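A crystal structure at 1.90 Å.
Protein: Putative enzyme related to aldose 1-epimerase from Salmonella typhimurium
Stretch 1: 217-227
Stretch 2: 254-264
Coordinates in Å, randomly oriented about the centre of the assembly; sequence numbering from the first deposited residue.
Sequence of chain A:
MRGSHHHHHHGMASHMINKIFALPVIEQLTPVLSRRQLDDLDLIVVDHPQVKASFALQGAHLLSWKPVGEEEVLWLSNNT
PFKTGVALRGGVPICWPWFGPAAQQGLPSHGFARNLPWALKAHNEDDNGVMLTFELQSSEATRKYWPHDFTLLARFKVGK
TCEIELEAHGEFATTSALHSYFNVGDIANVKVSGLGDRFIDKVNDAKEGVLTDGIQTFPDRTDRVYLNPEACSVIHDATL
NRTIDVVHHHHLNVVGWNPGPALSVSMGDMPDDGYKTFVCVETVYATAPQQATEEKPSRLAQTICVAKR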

ATOM      1  N   THR A 217       2.683   4.756  19.556  1.00 22.35           N
ATOM      2  CA  THR A 217       2.998   6.129  19.131  1.00 21.58           C
ATOM      3  C   THR A 217       4.316   6.149  18.332  1.00 22.91           C
ATOM      4  O   THR A 217       5.084   5.194  18.363  1.00 22.94           O
ATOM      5  CB  THR A 217       3.165   7.106  20.338  1.00 21.90           C
ATOM      6  OG1 THR A 217       4.129   6.611  21.270  1.00 25.52           O
ATOM      7  CG2 THR A 217       1.806   7.358  21.078  1.00 22.69           C
ATOM      8  N   PHE A 218       4.578   7.251  17.654  1.00 22.59           N
ATOM      9  CA  PHE A 218       5.596   7.327  16.636  1.00 22.78           C
ATOM     10  C   PHE A 218       6.378   8.578  16.911  1.00 24.20           C
ATOM     11  O   PHE A 218       6.367   9.491  16.097  1.00 25.41           O
ATOM     12  CB  PHE A 218       4.975   7.350  15.225  1.00 21.36           C
ATOM     13  CG  PHE A 218       4.260   6.061  14.880  1.00 23.59           C
ATOM     14  CD1 PHE A 218       2.979   5.807  15.368  1.00 23.24           C
ATOM     15  CD2 PHE A 218       4.912   5.065  14.149  1.00 23.65           C
ATOM     16  CE1 PHE A 218       2.339   4.544  15.093  1.00 22.94           C
ATOM     17  CE2 PHE A 218       4.260   3.823  13.865  1.00 22.51           C
ATOM     18  CZ  PHE A 218       3.001   3.586  14.351  1.00 23.79           C
ATOM     19  N   PRO A 219       7.096   8.599  18.050  1.00 25.71           N
ATOM     20  CA  PRO A 219       7.831   9.824  18.372  1.00 26.15           C
ATOM     21  C   PRO A 219       9.100   9.987  17.544  1.00 27.70           C
ATOM     22  O   PRO A 219       9.617  11.128  17.428  1.00 27.57           O
ATOM     23  CB  PRO A 219       8.154   9.648  19.847  1.00 25.96           C
ATOM     24  CG  PRO A 219       8.326   8.079  20.045  1.00 26.16           C
ATOM     25  CD  PRO A 219       7.226   7.547  19.092  1.00 25.00           C
ATOM     26  N   ASP A 220       9.579   8.879  16.954  1.00 26.92           N
ATOM     27  CA  ASP A 220      10.802   8.864  16.147  1.00 26.01           C
ATOM     28  C   ASP A 220      10.692   7.677  15.193  1.00 25.97           C
ATOM     29  O   ASP A 220       9.632   7.018  15.121  1.00 24.83           O
ATOM     30  CB  ASP A 220      11.995   8.640  17.075  1.00 27.63           C
ATOM     31  N   ARG A 221      11.781   7.329  14.520  1.00 24.79           N
ATOM     32  CA  ARG A 221      11.816   6.120  13.687  1.00 24.31           C
ATOM     33  C   ARG A 221      11.275   4.911  14.436  1.00 24.08           C
ATOM     34  O   ARG A 221      11.804   4.517  15.499  1.00 22.85           O
ATOM     35  CB  ARG A 221      13.214   5.831  13.197  1.00 24.12           C
ATOM     36  CG  ARG A 221      13.276   4.694  12.208  1.00 25.53           C
ATOM     37  CD  ARG A 221      14.755   4.462  11.868  1.00 33.84           C
ATOM     38  NE  ARG A 221      14.946   3.101  11.352  1.00 38.42           N
ATOM     39  CZ  ARG A 221      16.003   2.336  11.610  1.00 38.34           C
ATOM     40  NH1 ARG A 221      16.981   2.784  12.388  1.00 38.88           N
ATOM     41  NH2 ARG A 221      16.077   1.120  11.087  1.00 39.54           N
ATOM     42  N   THR A 222      10.209   4.329  13.858  1.00 23.34           N
ATOM     43  CA  THR A 222       9.475   3.211  14.431  1.00 21.87           C
ATOM     44  C   THR A 222       9.282   2.166  13.326  1.00 22.06           C
ATOM     45  O   THR A 222       8.919   2.530  12.205  1.00 22.35           O
ATOM     46  CB  THR A 222       8.085   3.696  14.923  1.00 21.40           C
ATOM     47  OG1 THR A 222       8.276   4.697  15.900  1.00 21.96           O
ATOM     48  CG2 THR A 222       7.280   2.543  15.556  1.00 21.25           C
ATOM     49  N   ASP A 223       9.603   0.896  13.593  1.00 22.46           N
ATOM     50  CA  ASP A 223       9.514  -0.136  12.562  1.00 22.31           C
ATOM     51  C   ASP A 223       9.250  -1.441  13.278  1.00 22.03           C
ATOM     52  O   ASP A 223      10.164  -2.066  13.800  1.00 22.11           O
ATOM     53  CB  ASP A 223      10.805  -0.204  11.714  1.00 23.70           C
ATOM     54  CG  ASP A 223      10.637  -1.077  10.465  1.00 28.48           C
ATOM     55  OD1 ASP A 223       9.530  -1.687  10.294  1.00 28.87           O
ATOM     56  OD2 ASP A 223      11.588  -1.144   9.636  1.00 30.21           O
ATOM     57  N   ARG A 224       7.978  -1.807  13.376  1.00 20.66           N
ATOM     58  CA  ARG A 224       7.533  -2.880  14.246  1.00 19.63           C
ATOM     59  C   ARG A 224       6.624  -3.839  13.502  1.00 20.36           C
ATOM     60  O   ARG A 224       5.729  -3.413  12.720  1.00 19.19           O
ATOM     61  CB  ARG A 224       6.810  -2.309  15.475  1.00 20.94           C
ATOM     62  CG  ARG A 224       7.869  -1.709  16.460  1.00 20.92           C
ATOM     63  CD  ARG A 224       7.276  -0.787  17.460  1.00 23.70           C
ATOM     64  NE  ARG A 224       8.406  -0.369  18.302  1.00 22.80           N
ATOM     65  CZ  ARG A 224       8.307  -0.109  19.588  1.00 23.89           C
ATOM     66  NH1 ARG A 224       7.114  -0.167  20.178  1.00 20.64           N
ATOM     67  NH2 ARG A 224       9.401   0.211  20.277  1.00 21.55           N
ATOM     68  N   VAL A 225       6.866  -5.135  13.720  1.00 18.50           N
ATOM     69  CA  VAL A 225       6.022  -6.195  13.206  1.00 18.32           C
ATOM     70  C   VAL A 225       5.152  -6.716  14.336  1.00 18.99           C
ATOM     71  O   VAL A 225       5.645  -7.330  15.295  1.00 20.11           O
ATOM     72  CB  VAL A 225       6.852  -7.402  12.648  1.00 18.53           C
ATOM     73  CG1 VAL A 225       5.888  -8.429  12.011  1.00 16.49           C
ATOM     74  CG2 VAL A 225       7.966  -6.905  11.673  1.00 19.82           C
ATOM     75  N   TYR A 226       3.861  -6.431  14.306  1.00 19.19           N
ATOM     76  CA  TYR A 226       2.967  -6.940  15.343  1.00 18.80           C
ATOM     77  C   TYR A 226       2.573  -8.396  15.052  1.00 19.64           C
ATOM     78  O   TYR A 226       2.169  -8.731  13.948  1.00 19.44           O
ATOM     79  CB  TYR A 226       1.739  -5.979  15.479  1.00 19.42           C
ATOM     80  CG  TYR A 226       2.273  -4.587  15.807  1.00 18.67           C
ATOM     81  CD1 TYR A 226       2.592  -3.692  14.801  1.00 19.90           C
ATOM     82  CD2 TYR A 226       2.579  -4.227  17.142  1.00 19.61           C
ATOM     83  CE1 TYR A 226       3.125  -2.436  15.108  1.00 18.80           C
ATOM     84  CE2 TYR A 226       3.114  -3.010  17.441  1.00 17.80           C
ATOM     85  CZ  TYR A 226       3.400  -2.120  16.413  1.00 16.85           C
ATOM     86  OH  TYR A 226       3.928  -0.887  16.702  1.00 17.02           O
ATOM     87  N   LEU A 227       2.701  -9.251  16.065  1.00 18.83           N
ATOM     88  CA  LEU A 227       2.513 -10.707  15.925  1.00 20.21           C
ATOM     89  C   LEU A 227       1.086 -11.136  16.251  1.00 20.63           C
ATOM     90  O   LEU A 227       0.666 -12.229  15.887  1.00 22.71           O
ATOM     91  CB  LEU A 227       3.498 -11.402  16.882  1.00 20.47           C
ATOM     92  CG  LEU A 227       4.977 -11.085  16.599  1.00 18.88           C
ATOM     93  CD1 LEU A 227       5.821 -11.878  17.609  1.00 21.54           C
ATOM     94  CD2 LEU A 227       5.301 -11.465  15.186  1.00 21.10           C
ATOM     95  N   VAL A 254       0.782  -7.286  11.299  1.00 16.90           N
ATOM     96  CA  VAL A 254       0.617  -5.894  10.854  1.00 16.94           C
ATOM     97  C   VAL A 254       1.941  -5.228  11.075  1.00 17.13           C
ATOM     98  O   VAL A 254       2.605  -5.580  12.038  1.00 17.47           O
ATOM     99  CB  VAL A 254      -0.486  -5.197  11.639  1.00 17.10           C
ATOM    100  CG1 VAL A 254      -0.548  -3.656  11.344  1.00 17.29           C
ATOM    101  CG2 VAL A 254      -1.820  -5.866  11.266  1.00 16.33           C
ATOM    102  N   VAL A 255       2.363  -4.329  10.163  1.00 15.90           N
ATOM    103  CA  VAL A 255       3.548  -3.540  10.383  1.00 17.54           C
ATOM    104  C   VAL A 255       3.205  -2.076  10.543  1.00 19.23           C
ATOM    105  O   VAL A 255       2.382  -1.555   9.780  1.00 19.48           O
ATOM    106  CB  VAL A 255       4.567  -3.741   9.245  1.00 18.64           C
ATOM    107  CG1 VAL A 255       5.700  -2.693   9.270  1.00 17.63           C
ATOM    108  CG2 VAL A 255       5.156  -5.153   9.445  1.00 15.55           C
ATOM    109  N   GLY A 256       3.745  -1.456  11.582  1.00 18.70           N
ATOM    110  CA  GLY A 256       3.630  -0.018  11.725  1.00 18.28           C
ATOM    111  C   GLY A 256       5.011   0.581  11.453  1.00 20.42           C
ATOM    112  O   GLY A 256       6.006   0.132  12.039  1.00 20.92           O
ATOM    113  N   TRP A 257       5.080   1.599  10.579  1.00 19.48           N
ATOM    114  CA  TRP A 257       6.387   2.157  10.247  1.00 20.56           C
ATOM    115  C   TRP A 257       6.247   3.656  10.019  1.00 21.07           C
ATOM    116  O   TRP A 257       5.305   4.114   9.360  1.00 20.87           O
ATOM    117  CB  TRP A 257       6.904   1.509   8.965  1.00 20.83           C
ATOM    118  CG  TRP A 257       8.200   2.073   8.474  1.00 22.39           C
ATOM    119  CD1 TRP A 257       9.394   2.010   9.100  1.00 25.10           C
ATOM    120  CD2 TRP A 257       8.412   2.764   7.243  1.00 23.75           C
ATOM    121  NE1 TRP A 257      10.367   2.645   8.340  1.00 26.36           N
ATOM    122  CE2 TRP A 257       9.781   3.082   7.172  1.00 24.85           C
ATOM    123  CE3 TRP A 257       7.573   3.138   6.179  1.00 23.03           C
ATOM    124  CZ2 TRP A 257      10.330   3.776   6.075  1.00 23.04           C
ATOM    125  CZ3 TRP A 257       8.121   3.831   5.072  1.00 23.11           C
ATOM    126  CH2 TRP A 257       9.489   4.132   5.035  1.00 25.12           C
ATOM    127  N   ASN A 258       7.200   4.403  10.554  1.00 21.47           N
ATOM    128  CA  ASN A 258       7.484   5.777  10.094  1.00 22.47           C
ATOM    129  C   ASN A 258       8.986   5.968  10.179  1.00 22.34           C
ATOM    130  O   ASN A 258       9.580   5.559  11.155  1.00 24.40           O
ATOM    131  CB  ASN A 258       6.788   6.808  10.962  1.00 22.56           C
ATOM    132  CG  ASN A 258       7.092   8.240  10.505  1.00 24.02           C
ATOM    133  OD1 ASN A 258       8.157   8.754  10.819  1.00 23.79           O
ATOM    134  ND2 ASN A 258       6.146   8.897   9.783  1.00 23.96           N
ATOM    135  N   PRO A 259       9.604   6.545   9.146  1.00 23.60           N
ATOM    136  CA  PRO A 259      11.090   6.517   9.063  1.00 24.40           C
ATOM    137  C   PRO A 259      11.699   7.512  10.016  1.00 25.84           C
ATOM    138  O   PRO A 259      12.860   7.386  10.342  1.00 27.15           O
ATOM    139  CB  PRO A 259      11.368   6.946   7.623  1.00 25.20           C
ATOM    140  CG  PRO A 259      10.159   7.737   7.161  1.00 22.30           C
ATOM    141  CD  PRO A 259       8.983   7.147   7.938  1.00 23.60           C
ATOM    142  N   GLY A 260      10.907   8.481  10.493  1.00 25.82           N
ATOM    143  CA  GLY A 260      11.478   9.595  11.264  1.00 26.07           C
ATOM    144  C   GLY A 260      12.339  10.522  10.379  1.00 27.60           C
ATOM    145  O   GLY A 260      12.541  10.273   9.188  1.00 26.65           O
ATOM    146  N   PRO A 261      12.924  11.571  10.984  1.00 28.42           N
ATOM    147  CA  PRO A 261      13.527  12.637  10.184  1.00 28.66           C
ATOM    148  C   PRO A 261      14.860  12.323   9.460  1.00 29.99           C
ATOM    149  O   PRO A 261      14.986  12.670   8.277  1.00 30.30           O
ATOM    150  CB  PRO A 261      13.645  13.795  11.191  1.00 29.31           C
ATOM    151  CG  PRO A 261      13.768  13.153  12.484  1.00 30.40           C
ATOM    152  CD  PRO A 261      12.983  11.849  12.425  1.00 27.78           C
ATOM    153  N   ALA A 262      15.830  11.680  10.131  1.00 29.43           N
ATOM    154  CA  ALA A 262      17.120  11.309   9.490  1.00 30.14           C
ATOM    155  C   ALA A 262      16.921  10.494   8.203  1.00 30.26           C
ATOM    156  O   ALA A 262      17.423  10.846   7.109  1.00 30.02           O
ATOM    157  CB  ALA A 262      17.987  10.515  10.473  1.00 30.37           C
ATOM    158  N   LEU A 263      16.167   9.401   8.336  1.00 29.26           N
ATOM    159  CA  LEU A 263      15.848   8.575   7.178  1.00 30.13           C
ATOM    160  C   LEU A 263      15.056   9.285   6.123  1.00 28.22           C
ATOM    161  O   LEU A 263      15.264   9.034   4.952  1.00 28.38           O
ATOM    162  CB  LEU A 263      15.114   7.304   7.592  1.00 29.32           C
ATOM    163  CG  LEU A 263      16.002   6.151   7.993  1.00 34.01           C
ATOM    164  CD1 LEU A 263      15.099   4.941   8.207  1.00 39.96           C
ATOM    165  CD2 LEU A 263      17.037   5.822   6.874  1.00 33.56           C
ATOM    166  N   SER A 264      14.119  10.147   6.525  1.00 28.58           N
ATOM    167  CA  SER A 264      13.344  10.939   5.568  1.00 28.78           C
ATOM    168  C   SER A 264      14.244  11.839   4.735  1.00 29.83           C
ATOM    169  O   SER A 264      14.035  12.050   3.533  1.00 29.31           O
ATOM    170  CB  SER A 264      12.302  11.785   6.300  1.00 28.19           C
ATOM    171  OG  SER A 264      11.302  12.190   5.381  1.00 29.78           O
TER
HETATM  172  O   HOH W   1       8.634   9.702  13.581  1.00 30.60           O
HETATM  173  O   HOH W   2      13.225   1.942   9.344  1.00 26.99           O

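How does stretch 2 line up with stretch 1 where it enters at Val-254? Strand 254-258 runs antiparallel to strand 222-226, the two directions differing by 174°, so residue numbers fall on one side as they rise on the other. Val-254 pairs with Tyr-226 and opens the ladder of backbone bonds: Tyr-226 N donates to Val-254 O at 2.7 Å, while the return bond from Val-254 N to Tyr-226 O is longer, 3.3 Å, and weak. One residue on, Val-255 faces Val-225 in a non-hydrogen-bonded pair. Here the backbones come closer, with CA of Val-255 4.6 Å from CA of Val-225, and the side chains project from the same face, where Val-255 CG2 meets Val-225 CG2 at 4.0 Å in an apolar contact. The CA-H of Val-255 also points at Arg-224 O, with Val-255 CA and Arg-224 O 3.2 Å apart.

Why does a glycine sit well in the middle of the strand? Gly-256 is paired with Arg-224 through two bonds, Gly-256 N to Arg-224 O at 3.0 Å and Arg-224 N to Gly-256 O at 3.1 Å. With no side chain on Gly-256, two aromatic rings can bring their edges up to its backbone. Tyr-226 brings the edge of its ring to the strand, CE1 lying 3.7 Å from Gly-256 N, and Phe-218 likewise presents its edge, CE2 reaching Gly-256 C at 4.1 Å. A CB at this position would be tight against both rings, at 3.4 Å from Tyr-226 CE1 and 3.5 Å from Phe-218 CZ.

What does Trp-257 do on the other face of the sheet? It shares that face with Asp-223, its partner in a non-hydrogen-bonded pair, and the indole lies against the carboxylate, with Trp-257 CD1 3.6 Å from Asp-223 CG. The indole N-H is met by water 2, which accepts from Trp-257 NE1 at 3.1 Å and from Arg-221 NE at 2.9 Å, thereby joining the two side chains across the stretches. The backbone adds a CA-H contact, Trp-257 CA lying 3.2 Å from Thr-222 O.

How does the pairing end as the chain turns toward the helix? Asn-258 and Thr-222 exchange backbone bonds, Thr-222 N to Asn-258 O and Asn-258 N to Thr-222 O, both 3.0 Å. The Asn-258 side chain then serves the turn: its OD1 accepts from Gly-260 N at 2.8 Å, a capping bond, and also receives a bond from water 1 at 3.0 Å. That water donates weakly to Phe-218 O at 3.4 Å, linking the cap back to stretch 1. Arg-221 extends alongside the turn, its CB 3.3 Å from Pro-259 O. Gly-260 has a positive phi, which favours glycine, and passes close to the other chain segment; a CB there would clash with Arg-221 N at 2.8 Å. Farther on, Arg-221 NE lies 3.6 Å from Leu-263 CD1, so Leu-263 in the helix also touches stretch 1.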